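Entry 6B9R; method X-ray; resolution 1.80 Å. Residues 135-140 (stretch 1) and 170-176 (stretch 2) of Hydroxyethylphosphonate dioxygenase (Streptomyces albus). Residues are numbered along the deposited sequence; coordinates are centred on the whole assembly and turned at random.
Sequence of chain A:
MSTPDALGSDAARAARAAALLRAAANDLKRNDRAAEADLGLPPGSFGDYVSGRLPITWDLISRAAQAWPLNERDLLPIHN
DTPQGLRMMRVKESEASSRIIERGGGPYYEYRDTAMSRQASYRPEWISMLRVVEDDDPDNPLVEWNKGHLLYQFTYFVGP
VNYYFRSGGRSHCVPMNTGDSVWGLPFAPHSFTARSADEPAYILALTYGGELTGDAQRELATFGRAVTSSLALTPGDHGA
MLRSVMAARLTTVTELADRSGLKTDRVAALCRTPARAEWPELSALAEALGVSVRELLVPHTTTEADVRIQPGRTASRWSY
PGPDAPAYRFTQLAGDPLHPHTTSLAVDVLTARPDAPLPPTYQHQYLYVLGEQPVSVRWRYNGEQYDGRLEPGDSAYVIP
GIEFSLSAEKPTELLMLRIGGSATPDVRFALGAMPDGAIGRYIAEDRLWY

Stretch 1, residues 135-140: DDDPDN
Stretch 2 (170-176) RSHCVPM

Residues 135-140 form an irregular, turn-containing segment that lies against the strand 170-175. The touching parts, 136 to 139 and 171 to 175, run nearly antiparallel, their end-to-end directions 166° apart. The register is set by Pro-138 and Cys-173, whose CA atoms are 4.8 Å apart. No direct hydrogen bond crosses the contact; van der Waals packing and one bridging water join the two segments, burying 282 Å² in all. Alternation along the extended strand directs the CA-to-CB bonds of Ser-171, Cys-173 and Pro-175 toward stretch 1 and those of His-172 and Val-174 away from it.

Asp-135, extended at phi/psi -146/176, does not touch the strand. Its p rotamer (chi1 58°, chi2 46°) lets OD1 accept from the backbone N of Asp-137 at 3.0 Å and from ND2 of Asn-140 at 2.9 Å. A short carboxylate suits this place, since one oxygen can tie together the two ends of the following turn.

Asp-136 (-109/35; chi1 -49°, m; chi2 -31°) directs its CB toward the strand. Its OD2 lies 3.4 Å from CG of Pro-175, a ring with C-gamma exo pucker, and its CB is 4.0 Å from SG of Cys-173. The carbonyl O of Asp-136 sits 3.4 Å from CB of Cys-173 and also accepts a hydrogen bond from a water at 2.6 Å. The same water donates to O of Cys-173 at 2.9 Å, so it links two carbonyls, neither of which could donate to the other.

Asp-137 (-79/119) begins a type I turn that ends at Asn-140, and its CA-to-CB bond points away from the strand. With chi1 177° (t) and chi2 0°, its OD1 accepts from N of Asp-139 at 2.7 Å, while its backbone O accepts from N of Asn-140 at 3.1 Å.

Pro-138 (-59/-24) occupies the second position of the turn, where a ring-restricted phi fits well and no amide hydrogen is needed. Its C-gamma endo ring packs on the strand: CB is 3.6 Å from O of Ser-171 and 3.6 Å from C of His-172, and CD is 3.9 Å from CB of Cys-173. The small side chains of Ser-171 (chi1 -62°, m) and Cys-173 (chi1 173°, t) accompany this close approach to the backbone.

Asp-139 (-96/6) has its CB sideways, but the m rotamer (chi1 -63°, chi2 -43°) brings OD1 within 4.1 Å of CB of Ser-171, a loose contact that covers little surface. Asn-140 (-51/123; chi1 -172°, t; chi2 -34°) lies beyond reach of the strand and closes the turn, its amide group returning to Asp-135.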

# COMPACT_ATOMS: atom_id res chain seq x y z
N ASP A 135 18.96 -38.78 -8.96
CA ASP A 135 19.99 -38.15 -8.15
C ASP A 135 19.50 -36.78 -7.71
O ASP A 135 18.43 -36.33 -8.11
CB ASP A 135 21.33 -38.05 -8.90
CG ASP A 135 21.23 -37.25 -10.20
OD1 ASP A 135 20.62 -36.15 -10.21
OD2 ASP A 135 21.78 -37.73 -11.22
N ASP A 136 20.30 -36.12 -6.88
CA ASP A 136 20.01 -34.77 -6.42
C ASP A 136 20.96 -33.75 -7.05
O ASP A 136 21.33 -32.76 -6.41
CB ASP A 136 20.06 -34.71 -4.90
CG ASP A 136 19.25 -35.83 -4.26
OD1 ASP A 136 18.25 -36.27 -4.86
OD2 ASP A 136 19.63 -36.30 -3.16
N ASP A 137 21.35 -33.99 -8.30
CA ASP A 137 22.23 -33.08 -9.03
C ASP A 137 21.42 -31.90 -9.56
O ASP A 137 20.50 -32.10 -10.36
CB ASP A 137 22.92 -33.82 -10.17
CG ASP A 137 23.80 -32.91 -11.05
OD1 ASP A 137 23.91 -31.69 -10.79
OD2 ASP A 137 24.40 -33.45 -12.01
N PRO A 138 21.73 -30.66 -9.15
CA PRO A 138 21.01 -29.50 -9.71
C PRO A 138 21.13 -29.38 -11.22
O PRO A 138 20.26 -28.76 -11.84
CB PRO A 138 21.67 -28.31 -9.00
CG PRO A 138 22.98 -28.82 -8.51
CD PRO A 138 22.76 -30.26 -8.18
N ASP A 139 22.18 -29.94 -11.82
CA ASP A 139 22.41 -29.84 -13.26
C ASP A 139 21.87 -31.03 -14.03
O ASP A 139 22.10 -31.13 -15.24
CB ASP A 139 23.90 -29.66 -13.54
CG ASP A 139 24.46 -28.38 -12.94
OD1 ASP A 139 23.78 -27.33 -13.05
OD2 ASP A 139 25.56 -28.41 -12.36
N ASN A 140 21.17 -31.94 -13.36
CA ASN A 140 20.50 -33.07 -13.99
C ASN A 140 19.64 -32.60 -15.17
O ASN A 140 18.74 -31.76 -14.97
CB ASN A 140 19.65 -33.79 -12.94
CG ASN A 140 19.07 -35.10 -13.44
OD1 ASN A 140 18.72 -35.25 -14.60
ND2 ASN A 140 18.94 -36.06 -12.53
N ARG A 170 24.02 -19.58 -10.10
CA ARG A 170 24.32 -20.88 -9.53
C ARG A 170 23.03 -21.65 -9.31
O ARG A 170 22.07 -21.11 -8.74
CB ARG A 170 25.10 -20.75 -8.22
N SER A 171 23.00 -22.90 -9.75
CA SER A 171 21.86 -23.78 -9.54
C SER A 171 22.09 -24.62 -8.29
O SER A 171 23.19 -25.14 -8.08
CB SER A 171 21.63 -24.69 -10.74
OG SER A 171 21.35 -23.94 -11.91
N HIS A 172 21.06 -24.76 -7.47
CA HIS A 172 21.11 -25.56 -6.26
C HIS A 172 19.99 -26.59 -6.28
O HIS A 172 18.94 -26.38 -6.91
CB HIS A 172 20.96 -24.70 -5.00
CG HIS A 172 21.85 -23.50 -4.97
ND1 HIS A 172 23.00 -23.44 -4.20
CD2 HIS A 172 21.75 -22.30 -5.58
CE1 HIS A 172 23.57 -22.26 -4.36
NE2 HIS A 172 22.84 -21.55 -5.19
N CYS A 173 20.21 -27.69 -5.57
CA CYS A 173 19.18 -28.69 -5.32
C CYS A 173 19.22 -29.07 -3.85
O CYS A 173 20.25 -29.54 -3.35
CB CYS A 173 19.39 -29.93 -6.19
SG CYS A 173 18.26 -31.28 -5.76
N VAL A 174 18.09 -28.90 -3.17
CA VAL A 174 17.97 -29.35 -1.78
C VAL A 174 16.85 -30.39 -1.71
O VAL A 174 15.69 -30.06 -1.97
CB VAL A 174 17.71 -28.17 -0.83
CG1 VAL A 174 17.39 -28.67 0.56
CG2 VAL A 174 18.92 -27.25 -0.79
N PRO A 175 17.15 -31.64 -1.38
CA PRO A 175 16.08 -32.64 -1.21
C PRO A 175 15.23 -32.33 0.01
O PRO A 175 15.74 -31.95 1.07
CB PRO A 175 16.84 -33.96 -1.03
CG PRO A 175 18.27 -33.67 -1.44
CD PRO A 175 18.49 -32.22 -1.18
N MET A 176 13.93 -32.50 -0.14
CA MET A 176 12.95 -32.24 0.90
C MET A 176 12.17 -33.51 1.22
O MET A 176 12.22 -34.50 0.49
CB MET A 176 11.96 -31.15 0.45
CG MET A 176 12.62 -29.93 -0.06
SD MET A 176 13.24 -28.96 1.31
CE MET A 176 13.92 -27.58 0.38
O HOH W 1 21.88 -31.92 -3.96